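Local coordinates for oxidoreductase protein (Agrobacterium radiobacter, PDB 5UI9) that binds NAD+ in a Rossmann-type domain and is probably a dehydrogenase of the GFO/IDH/MocA family acting on a small hydroxy acid, at residues A61-D65 against G66-F70; S79-A82 against L83-A87; A101-L104 against S105-K108; I298-H301 against W302-L306. All blocks are in the same frame, centred on the assembly; numbering follows the deposited sequence.

Contact 1: residues A61-D65 against G66-F70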
loop_
_atom_site.group_PDB
_atom_site.type_symbol
_atom_site.label_atom_id
_atom_site.label_comp_id
_atom_site.label_asym_id
_atom_site.label_seq_id
_atom_site.Cartn_x
_atom_site.Cartn_y
_atom_site.Cartn_z
ATOM N N ALA A 61 34.016 16.040 -29.916
ATOM C CA ALA A 61 35.066 17.060 -29.872
ATOM C C ALA A 61 35.580 17.273 -28.443
ATOM O O ALA A 61 36.789 17.360 -28.226
ATOM C CB ALA A 61 34.558 18.373 -30.451
ATOM N N LEU A 62 34.655 17.359 -27.488
ATOM C CA LEU A 62 34.991 17.451 -26.065
ATOM C C LEU A 62 35.977 16.357 -25.661
ATOM O O LEU A 62 37.040 16.653 -25.125
ATOM C CB LEU A 62 33.718 17.377 -25.205
ATOM C CG LEU A 62 33.845 17.234 -23.684
ATOM C CD1 LEU A 62 34.371 18.515 -23.059
ATOM C CD2 LEU A 62 32.499 16.851 -23.086
ATOM N N PHE A 63 35.624 15.106 -25.941
ATOM C CA PHE A 63 36.498 13.972 -25.616
ATOM C C PHE A 63 37.835 13.995 -26.369
ATOM O O PHE A 63 38.857 13.613 -25.806
ATOM C CB PHE A 63 35.780 12.635 -25.845
ATOM C CG PHE A 63 34.822 12.266 -24.746
ATOM C CD1 PHE A 63 35.298 11.893 -23.492
ATOM C CD2 PHE A 63 33.449 12.287 -24.954
ATOM C CE1 PHE A 63 34.426 11.550 -22.474
ATOM C CE2 PHE A 63 32.572 11.943 -23.937
ATOM C CZ PHE A 63 33.063 11.579 -22.694
ATOM N N ALA A 64 37.823 14.445 -27.622
ATOM C CA ALA A 64 39.047 14.561 -28.420
ATOM C C ALA A 64 40.039 15.552 -27.803
ATOM O O ALA A 64 41.224 15.250 -27.704
ATOM C CB ALA A 64 38.717 14.961 -29.849
ATOM N N ASP A 65 39.544 16.719 -27.387
ATOM C CA ASP A 65 40.365 17.715 -26.677
ATOM C C ASP A 65 40.788 17.237 -25.285
ATOM O O ASP A 65 41.901 17.522 -24.845
ATOM C CB ASP A 65 39.627 19.060 -26.535
ATOM C CG ASP A 65 39.627 19.885 -27.814
ATOM O OD1 ASP A 65 40.226 19.472 -28.826
ATOM O OD2 ASP A 65 39.018 20.971 -27.800
ATOM N N GLY A 66 39.887 16.540 -24.593
ATOM C CA GLY A 66 40.169 16.003 -23.266
ATOM C C GLY A 66 40.389 17.100 -22.238
ATOM O O GLY A 66 39.753 18.158 -22.297
ATOM N N GLY A 67 41.307 16.851 -21.309
ATOM C CA GLY A 67 41.617 17.793 -20.240
ATOM C C GLY A 67 40.673 17.718 -19.047
ATOM O O GLY A 67 40.533 18.701 -18.320
ATOM N N PHE A 68 40.041 16.560 -18.833
ATOM C CA PHE A 68 39.157 16.351 -17.676
ATOM C C PHE A 68 39.273 14.933 -17.106
ATOM O O PHE A 68 39.516 13.974 -17.840
ATOM C CB PHE A 68 37.692 16.681 -18.018
ATOM C CG PHE A 68 37.230 16.127 -19.331
ATOM C CD1 PHE A 68 37.394 16.864 -20.504
ATOM C CD2 PHE A 68 36.627 14.875 -19.401
ATOM C CE1 PHE A 68 36.971 16.356 -21.722
ATOM C CE2 PHE A 68 36.202 14.359 -20.618
ATOM C CZ PHE A 68 36.369 15.102 -21.779
ATOM N N ASP A 69 39.094 14.828 -15.791
ATOM C CA ASP A 69 39.229 13.563 -15.051
ATOM C C ASP A 69 37.934 12.738 -14.991
ATOM O O ASP A 69 37.975 11.531 -14.756
ATOM C CB ASP A 69 39.703 13.848 -13.622
ATOM C CG ASP A 69 40.986 14.651 -13.588
ATOM O OD1 ASP A 69 41.965 14.216 -14.220
ATOM O OD2 ASP A 69 41.004 15.720 -12.944
ATOM N N PHE A 70 36.788 13.386 -15.164
ATOM C CA PHE A 70 35.524 12.654 -15.224
ATOM C C PHE A 70 34.489 13.371 -16.059
ATOM O O PHE A 70 34.631 14.559 -16.383
ATOM C CB PHE A 70 34.985 12.385 -13.821
ATOM C CG PHE A 70 34.535 13.618 -13.092
ATOM C CD1 PHE A 70 35.426 14.345 -12.314
ATOM C CD2 PHE A 70 33.205 14.044 -13.166
ATOM C CE1 PHE A 70 35.012 15.479 -11.632
ATOM C CE2 PHE A 70 32.783 15.177 -12.484
ATOM C CZ PHE A 70 33.685 15.894 -11.712
#
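The ring of Phe68 folds back against the last turn of helix 59-65 and touches Leu62 and Phe63, closing the turn from this helix into strand 70-73 of the Rossmann fold. The buried side is tight. The outer rim of Phe68 is directed at the face of Phe63 in an offset edge-to-face pair, with centroids 5.6 Å apart and planes at 62°. Leu62 meets the same ring through its CD1 methyl, 3.6 Å from Phe68 CE1, a contact set up by CG standing anti to the backbone N (chi1 170°). Leu62 also rests on Ala9 and Ile11 of the central strand 6-11, which fixes the cluster to the sheet.

The outer side is looser. Asp65 is exposed, its carboxylate leads away from the turn, and OD2 is hydrogen-bonded to Tyr56. Gly66 leaves helical geometry with phi 65°, and Gly67 also has positive phi, carrying the chain round to Phe68. The last helical turn is closed by Gly66 N, which donates to Leu62 O at 2.9 Å. That same carbonyl oxygen, Leu62 O, lies near the plane of the Phe68 ring at its edge, 3.4 Å from CE1.

Contact 2: residues S79-A82 against L83-A87; sequences SHRA and LVEMA. With NAD (nicotinamide-adenine-dinucleotide), chain C.
With CG anti to the backbone N (chi1 175°) and the chain extended from there to NE, Arg81 runs out beside the helix; Glu85, one turn on, has its CG anti to the carbonyl carbon instead (chi1 -74°) and rises to meet it. The two cross at a slant and join in an i to i+4 salt bridge, Arg81 NE to Glu85 OE2 at 2.7 Å. The hydrogen bond is almost straight, with an N-H...O angle of 178°, and OE2 lies in the guanidinium plane, at its edge. The carboxylate is turned steeply against that plane, and NE meets OE2 from above the carboxylate plane. Arg81 CG also lies 3.3 Å from Glu85 OE2. A second charge, Asp106 of helix 104-116, holds Arg81 NH1, so the guanidinium is gripped by two carboxylates and its rotation is probably restricted.

At the cofactor end, van der Waals and backbone contacts replace the ion pair. Leu83 lies against the start of the helix, with CD1 3.6 Å from Ser79 OG, and its N donates to Ser79 O at 3.1 Å. Ser79 OG is hydrogen-bonded to Thr75, while Ser79 CB comes within 3.5 Å of the adenine amino nitrogen N6A of NAD. His80 is held by Thr75 O through NE2 and by Phe100 O through ND1. This is the helix of the beta-alpha-beta unit formed by strand 70-73, helix 80-89 and strand 94-97, with Ser79, just ahead of its first turn, bordering the adenine of NAD in a Rossmann dinucleotide-binding domain.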
loop_
_atom_site.group_PDB
_atom_site.type_symbol
_atom_site.label_atom_id
_atom_site.label_comp_id
_atom_site.label_asym_id
_atom_site.label_seq_id
_atom_site.Cartn_x
_atom_site.Cartn_y
_atom_site.Cartn_z
ATOM N N SER A 79 20.713 9.522 -25.481
ATOM C CA SER A 79 22.156 9.590 -25.711
ATOM C C SER A 79 23.036 8.966 -24.607
ATOM O O SER A 79 24.256 9.035 -24.701
ATOM C CB SER A 79 22.542 11.047 -25.941
ATOM O OG SER A 79 22.305 11.809 -24.777
ATOM N N HIS A 80 22.444 8.341 -23.587
ATOM C CA HIS A 80 23.232 7.800 -22.466
ATOM C C HIS A 80 24.216 6.706 -22.885
ATOM O O HIS A 80 25.392 6.758 -22.498
ATOM C CB HIS A 80 22.347 7.254 -21.344
ATOM C CG HIS A 80 21.644 8.308 -20.553
ATOM N ND1 HIS A 80 20.763 8.006 -19.537
ATOM C CD2 HIS A 80 21.669 9.659 -20.643
ATOM C CE1 HIS A 80 20.284 9.130 -19.029
ATOM N NE2 HIS A 80 20.818 10.146 -19.682
ATOM N N ARG A 81 23.737 5.727 -23.659
ATOM C CA ARG A 81 24.564 4.581 -24.036
ATOM C C ARG A 81 25.795 5.028 -24.811
ATOM O O ARG A 81 26.906 4.608 -24.492
ATOM C CB ARG A 81 23.792 3.518 -24.835
ATOM C CG ARG A 81 24.716 2.401 -25.324
ATOM C CD ARG A 81 24.020 1.104 -25.683
ATOM N NE ARG A 81 25.012 0.122 -26.132
ATOM C CZ ARG A 81 24.753 -1.147 -26.451
ATOM N NH1 ARG A 81 23.517 -1.638 -26.387
ATOM N NH2 ARG A 81 25.748 -1.935 -26.847
ATOM N N ALA A 82 25.584 5.879 -25.814
ATOM C CA ALA A 82 26.677 6.386 -26.640
ATOM C C ALA A 82 27.686 7.185 -25.814
ATOM O O ALA A 82 28.890 7.011 -25.981
ATOM C CB ALA A 82 26.138 7.233 -27.794
ATOM N N LEU A 83 27.196 8.037 -24.913
ATOM C CA LEU A 83 28.087 8.890 -24.114
ATOM C C LEU A 83 28.908 8.096 -23.098
ATOM O O LEU A 83 30.081 8.411 -22.876
ATOM C CB LEU A 83 27.312 10.031 -23.452
ATOM C CG LEU A 83 26.773 11.058 -24.459
ATOM C CD1 LEU A 83 25.766 11.980 -23.784
ATOM C CD2 LEU A 83 27.894 11.859 -25.119
ATOM N N VAL A 84 28.311 7.059 -22.510
ATOM C CA VAL A 84 29.040 6.145 -21.625
ATOM C C VAL A 84 30.094 5.356 -22.410
ATOM O O VAL A 84 31.211 5.163 -21.921
ATOM C CB VAL A 84 28.087 5.191 -20.863
ATOM C CG1 VAL A 84 28.850 4.086 -20.141
ATOM C CG2 VAL A 84 27.261 5.981 -19.859
ATOM N N GLU A 85 29.737 4.905 -23.613
ATOM C CA GLU A 85 30.685 4.217 -24.499
ATOM C C GLU A 85 31.881 5.102 -24.899
ATOM O O GLU A 85 33.019 4.616 -24.932
ATOM C CB GLU A 85 29.966 3.657 -25.743
ATOM C CG GLU A 85 29.124 2.421 -25.428
ATOM C CD GLU A 85 28.118 2.034 -26.511
ATOM O OE1 GLU A 85 27.912 2.784 -27.496
ATOM O OE2 GLU A 85 27.520 0.945 -26.375
ATOM N N MET A 86 31.615 6.375 -25.208
ATOM C CA MET A 86 32.666 7.356 -25.517
ATOM C C MET A 86 33.594 7.565 -24.312
ATOM O O MET A 86 34.822 7.656 -24.467
ATOM C CB MET A 86 32.070 8.710 -25.931
ATOM C CG MET A 86 31.382 8.737 -27.291
ATOM S SD MET A 86 30.950 10.419 -27.815
ATOM C CE MET A 86 29.427 10.155 -28.721
ATOM N N ALA A 87 32.998 7.646 -23.123
ATOM C CA ALA A 87 33.762 7.787 -21.883
ATOM C C ALA A 87 34.686 6.587 -21.686
ATOM O O ALA A 87 35.876 6.761 -21.419
ATOM C CB ALA A 87 32.833 7.955 -20.688
HETATM P PA NAD C . 16.443 18.557 -20.693
HETATM O O1A NAD C . 15.847 18.188 -22.035
HETATM O O2A NAD C . 15.996 19.807 -19.986
HETATM O O5B NAD C . 18.033 18.623 -20.851
HETATM C C5B NAD C . 18.764 17.749 -21.703
HETATM C C4B NAD C . 19.840 18.582 -22.382
HETATM O O4B NAD C . 20.775 17.707 -23.003
HETATM C C3B NAD C . 19.283 19.485 -23.472
HETATM O O3B NAD C . 19.761 20.823 -23.270
HETATM C C2B NAD C . 19.781 18.887 -24.779
HETATM O O2B NAD C . 20.080 19.896 -25.745
HETATM C C1B NAD C . 21.029 18.140 -24.339
HETATM N N9A NAD C . 21.423 16.941 -25.115
HETATM C C8A NAD C . 20.657 15.888 -25.460
HETATM N N7A NAD C . 21.398 14.971 -26.135
HETATM C C5A NAD C . 22.662 15.429 -26.211
HETATM C C6A NAD C . 23.957 14.971 -26.781
HETATM N N6A NAD C . 24.062 13.793 -27.434
HETATM N N1A NAD C . 25.038 15.771 -26.623
HETATM C C2A NAD C . 24.974 16.957 -25.982
HETATM N N3A NAD C . 23.833 17.429 -25.443
HETATM C C4A NAD C . 22.672 16.726 -25.523
HETATM O O3 NAD C . 16.272 17.297 -19.710
HETATM P PN NAD C . 16.245 17.410 -18.100
HETATM O O1N NAD C . 14.850 17.738 -17.628
HETATM O O2N NAD C . 17.395 18.269 -17.639
HETATM O O5D NAD C . 16.512 15.875 -17.744
HETATM C C5D NAD C . 17.734 15.261 -18.131
HETATM C C4D NAD C . 17.861 13.948 -17.383
HETATM O O4D NAD C . 17.871 14.224 -15.978
HETATM C C3D NAD C . 16.693 13.013 -17.661
HETATM O O3D NAD C . 17.179 11.701 -17.961
HETATM C C2D NAD C . 15.875 13.028 -16.380
HETATM O O2D NAD C . 15.273 11.768 -16.083
HETATM C C1D NAD C . 16.912 13.398 -15.321
HETATM N N1N NAD C . 16.390 14.073 -14.118
HETATM C C2N NAD C . 16.834 13.625 -12.931
HETATM C C3N NAD C . 16.421 14.179 -11.729
HETATM C C7N NAD C . 16.970 13.611 -10.449
HETATM O O7N NAD C . 18.125 13.190 -10.431
HETATM N N7N NAD C . 16.211 13.569 -9.352
HETATM C C4N NAD C . 15.512 15.237 -11.763
HETATM C C5N NAD C . 15.058 15.702 -13.000
HETATM C C6N NAD C . 15.519 15.107 -14.174
#

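Contact 3: residues A101-L104 against S105-K108; sequences AKSL and SDAK
Asp106 and Ser103 meet at the first turn of helix 104-116, where Ser103 is the N-cap. From CB outward, Asp106 runs alongside Ser103 OG while gathering further partners. Its CB packs against the methyl of Ala101, CB to CB at 3.7 Å, and CG lies 3.6 Å from Ser103 OG. At the tip the two oxygens part: OD1 is in a salt bridge with Arg81 of helix 80-89, while OD2 accepts from a water at 2.8 Å. The water in turn accepts from Lys102 N, bridging the carboxylate to the backbone ahead of the cap.

The cap itself rests on Ser103 OG, which chi1 of 67° places between its own backbone N and carbonyl carbon. From there OG accepts from Asp106 N at 3.2 Å with an N-H angle of 169°, while Ser103 O takes Ala107 N at 3.0 Å. Ser103 N is buried with no partner in the model, so the cap is one-sided and no capping box forms. On another side of the turn, Lys108 CE lies 4.0 Å from Leu104 CG, and NZ is hydrogen-bonded to Met344 O. Leu104 packs on Ala324 of helix 316-335.

The acid at the third helical position is thus held by a water and an arginine, with the N-terminal end of the helix close by. Both the positive charge and the helix dipole would be expected to favour its ionised form.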
loop_
_atom_site.group_PDB
_atom_site.type_symbol
_atom_site.label_atom_id
_atom_site.label_comp_id
_atom_site.label_asym_id
_atom_site.label_seq_id
_atom_site.Cartn_x
_atom_site.Cartn_y
_atom_site.Cartn_z
ATOM N N ALA A 101 19.457 3.588 -18.909
ATOM C CA ALA A 101 19.387 3.218 -20.316
ATOM C C ALA A 101 17.937 3.079 -20.761
ATOM O O ALA A 101 17.017 3.194 -19.944
ATOM C CB ALA A 101 20.118 1.904 -20.528
ATOM N N LYS A 102 17.751 2.832 -22.058
ATOM C CA LYS A 102 16.433 2.545 -22.628
ATOM C C LYS A 102 15.943 1.134 -22.291
ATOM O O LYS A 102 14.741 0.893 -22.259
ATOM C CB LYS A 102 16.454 2.719 -24.151
ATOM C CG LYS A 102 16.583 4.161 -24.605
ATOM C CD LYS A 102 16.672 4.278 -26.122
ATOM C CE LYS A 102 16.016 5.560 -26.618
ATOM N NZ LYS A 102 16.459 5.928 -27.994
ATOM N N SER A 103 16.874 0.206 -22.066
ATOM C CA SER A 103 16.534 -1.173 -21.709
ATOM C C SER A 103 17.606 -1.773 -20.801
ATOM O O SER A 103 18.716 -1.235 -20.690
ATOM C CB SER A 103 16.381 -2.027 -22.973
ATOM O OG SER A 103 17.622 -2.180 -23.647
ATOM N N LEU A 104 17.263 -2.886 -20.159
ATOM C CA LEU A 104 18.199 -3.600 -19.291
ATOM C C LEU A 104 19.410 -4.098 -20.086
ATOM O O LEU A 104 20.544 -4.059 -19.597
ATOM C CB LEU A 104 17.495 -4.768 -18.593
ATOM C CG LEU A 104 18.306 -5.538 -17.546
ATOM C CD1 LEU A 104 18.806 -4.622 -16.438
ATOM C CD2 LEU A 104 17.489 -6.686 -16.970
ATOM N N SER A 105 19.141 -4.559 -21.309
ATOM C CA SER A 105 20.154 -4.993 -22.276
ATOM C C SER A 105 21.198 -3.902 -22.585
ATOM O O SER A 105 22.406 -4.160 -22.546
ATOM C CB SER A 105 19.441 -5.441 -23.564
ATOM O OG SER A 105 20.358 -5.825 -24.557
ATOM N N ASP A 106 20.734 -2.692 -22.884
ATOM C CA ASP A 106 21.628 -1.532 -23.057
ATOM C C ASP A 106 22.415 -1.200 -21.791
ATOM O O ASP A 106 23.605 -0.876 -21.862
ATOM C CB ASP A 106 20.846 -0.280 -23.488
ATOM C CG ASP A 106 20.398 -0.325 -24.948
ATOM O OD1 ASP A 106 20.962 -1.100 -25.750
ATOM O OD2 ASP A 106 19.485 0.447 -25.290
ATOM N N ALA A 107 21.734 -1.262 -20.647
ATOM C CA ALA A 107 22.353 -0.979 -19.357
ATOM C C ALA A 107 23.482 -1.965 -19.062
ATOM O O ALA A 107 24.569 -1.549 -18.675
ATOM C CB ALA A 107 21.317 -0.996 -18.239
ATOM N N LYS A 108 23.227 -3.255 -19.272
ATOM C CA LYS A 108 24.252 -4.297 -19.097
ATOM C C LYS A 108 25.484 -4.079 -19.977
ATOM O O LYS A 108 26.608 -4.254 -19.504
ATOM C CB LYS A 108 23.690 -5.691 -19.395
ATOM C CG LYS A 108 22.815 -6.286 -18.307
ATOM C CD LYS A 108 22.367 -7.675 -18.735
ATOM C CE LYS A 108 21.291 -8.243 -17.829
ATOM N NZ LYS A 108 20.633 -9.420 -18.465
HETATM O O HOH W 1 19.899 2.816 -23.932
#

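Contact 4: residues I298-H301 against W302-L306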
loop_
_atom_site.group_PDB
_atom_site.type_symbol
_atom_site.label_atom_id
_atom_site.label_comp_id
_atom_site.label_asym_id
_atom_site.label_seq_id
_atom_site.Cartn_x
_atom_site.Cartn_y
_atom_site.Cartn_z
ATOM N N ILE A 298 25.361 13.090 -3.462
ATOM C CA ILE A 298 25.812 12.061 -4.402
ATOM C C ILE A 298 27.060 12.504 -5.179
ATOM O O ILE A 298 27.915 11.677 -5.473
ATOM C CB ILE A 298 24.683 11.564 -5.349
ATOM C CG1 ILE A 298 25.003 10.153 -5.860
ATOM C CG2 ILE A 298 24.447 12.520 -6.503
ATOM C CD1 ILE A 298 23.974 9.578 -6.806
ATOM N N GLN A 299 27.163 13.792 -5.506
ATOM C CA GLN A 299 28.340 14.301 -6.223
ATOM C C GLN A 299 29.590 14.398 -5.328
ATOM O O GLN A 299 30.704 14.155 -5.799
ATOM C CB GLN A 299 28.012 15.619 -6.941
ATOM C CG GLN A 299 27.068 15.382 -8.125
ATOM C CD GLN A 299 26.693 16.625 -8.917
ATOM O OE1 GLN A 299 25.898 16.527 -9.847
ATOM N NE2 GLN A 299 27.266 17.784 -8.572
ATOM N N GLN A 300 29.410 14.707 -4.043
ATOM C CA GLN A 300 30.504 14.578 -3.068
ATOM C C GLN A 300 30.897 13.117 -2.875
ATOM O O GLN A 300 32.089 12.803 -2.759
ATOM C CB GLN A 300 30.140 15.188 -1.703
ATOM C CG GLN A 300 31.332 15.347 -0.754
ATOM C CD GLN A 300 32.345 16.342 -1.272
ATOM O OE1 GLN A 300 32.061 17.531 -1.346
ATOM N NE2 GLN A 300 33.530 15.863 -1.650
ATOM N N HIS A 301 29.898 12.238 -2.818
ATOM C CA HIS A 301 30.128 10.797 -2.702
ATOM C C HIS A 301 30.967 10.296 -3.881
ATOM O O HIS A 301 31.990 9.640 -3.673
ATOM C CB HIS A 301 28.794 10.049 -2.595
ATOM C CG HIS A 301 28.915 8.558 -2.652
ATOM N ND1 HIS A 301 29.288 7.796 -1.567
ATOM C CD2 HIS A 301 28.674 7.684 -3.659
ATOM C CE1 HIS A 301 29.287 6.519 -1.904
ATOM N NE2 HIS A 301 28.918 6.424 -3.169
ATOM N N TRP A 302 30.550 10.633 -5.100
ATOM C CA TRP A 302 31.324 10.314 -6.311
ATOM C C TRP A 302 32.784 10.756 -6.189
ATOM O O TRP A 302 33.697 9.971 -6.437
ATOM C CB TRP A 302 30.702 10.968 -7.551
ATOM C CG TRP A 302 31.623 10.997 -8.760
ATOM C CD1 TRP A 302 32.431 12.032 -9.159
ATOM C CD2 TRP A 302 31.835 9.940 -9.701
ATOM N NE1 TRP A 302 33.138 11.678 -10.286
ATOM C CE2 TRP A 302 32.789 10.400 -10.643
ATOM C CE3 TRP A 302 31.315 8.648 -9.842
ATOM C CZ2 TRP A 302 33.219 9.612 -11.726
ATOM C CZ3 TRP A 302 31.748 7.862 -10.909
ATOM C CH2 TRP A 302 32.691 8.349 -11.839
ATOM N N THR A 303 32.969 12.024 -5.822
ATOM C CA THR A 303 34.282 12.649 -5.701
ATOM C C THR A 303 35.172 11.966 -4.659
ATOM O O THR A 303 36.356 11.720 -4.924
ATOM C CB THR A 303 34.130 14.149 -5.370
ATOM O OG1 THR A 303 33.338 14.776 -6.391
ATOM C CG2 THR A 303 35.494 14.849 -5.266
ATOM N N ASP A 304 34.601 11.655 -3.496
ATOM C CA ASP A 304 35.311 10.924 -2.442
ATOM C C ASP A 304 35.747 9.551 -2.935
ATOM O O ASP A 304 36.907 9.161 -2.745
ATOM C CB ASP A 304 34.439 10.747 -1.183
ATOM C CG ASP A 304 34.131 12.064 -0.466
ATOM O OD1 ASP A 304 34.796 13.090 -0.736
ATOM O OD2 ASP A 304 33.206 12.065 0.381
ATOM N N ARG A 305 34.818 8.832 -3.571
ATOM C CA ARG A 305 35.084 7.470 -4.064
ATOM C C ARG A 305 36.087 7.400 -5.224
ATOM O O ARG A 305 36.901 6.473 -5.292
ATOM C CB ARG A 305 33.774 6.772 -4.453
ATOM C CG ARG A 305 32.898 6.403 -3.257
ATOM C CD ARG A 305 33.528 5.304 -2.404
ATOM N NE ARG A 305 32.636 4.884 -1.328
ATOM C CZ ARG A 305 32.435 5.545 -0.188
ATOM N NH1 ARG A 305 33.069 6.692 0.077
ATOM N NH2 ARG A 305 31.582 5.051 0.707
ATOM N N LEU A 306 36.023 8.376 -6.122
ATOM C CA LEU A 306 36.970 8.474 -7.221
ATOM C C LEU A 306 38.382 8.774 -6.697
ATOM O O LEU A 306 39.351 8.185 -7.172
ATOM C CB LEU A 306 36.511 9.540 -8.226
ATOM C CG LEU A 306 37.249 9.630 -9.561
ATOM C CD1 LEU A 306 37.232 8.283 -10.272
ATOM C CD2 LEU A 306 36.650 10.722 -10.447
#
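His301 and Arg305 lie one turn apart on helix 289-308, their side chains slanting past each other with the imidazole and guanidinium planes 56° apart. Each presents a face to the other's atoms. Arg305 CG sits over one face of the His301 ring in a CH-pi contact, 4.1 Å from the centroid and 19° off the normal, and His301 CE1 lies over one face of the guanidinium, 3.7 Å from CZ. The bend of Arg305 at chi2 carries the guanidinium past the rim of the imidazole, beside CE1. The ring is held from outside the pair as well, NE2 accepting from Ser313 N.

Helix 289-308 packs against the parallel sheet of the Rossmann fold and helix 17-26: Trp302 meets Phe70 of strand 70-73 edge-to-face and touches Trp24 of helix 17-26, while Ile298 rests on Met122 and His124 of strand 121-124.

Gln300 and Asp304 form the second i to i+4 pair, with amide and carboxylate planes 31° apart. Gln300 NE2 donates to Asp304 OD1 at 3.2 Å, coming from above the carboxylate plane; its stronger polar partner is Lys28 O, in the loop beside the magnesium site. One residue earlier, Gln299 O is gripped twice by Thr303. Thr303 N donates to it at 3.1 Å and Thr303 OG1 at 2.8 Å, the two approaching from opposite faces of the carbonyl plane.

In the fold
Contacts 1, 2 and 3 follow one another along the Rossmann domain, at helix 59-65, helix 80-89 and the start of helix 104-116; contact 4 comes much later, on helix 289-308. Contact 2 is the middle piece: its centre is about 14 Å from that of contact 1, which it touches through Phe63 and Met86, and about 12 Å from that of contact 3, which it joins through Arg81 and Asp106. Contacts 1 and 3 do not touch. Contact 4, about 20 Å from contact 1 between centres, meets it where Trp302 packs on Phe70. The late helix is thereby tied to the parallel sheet that carries NAD.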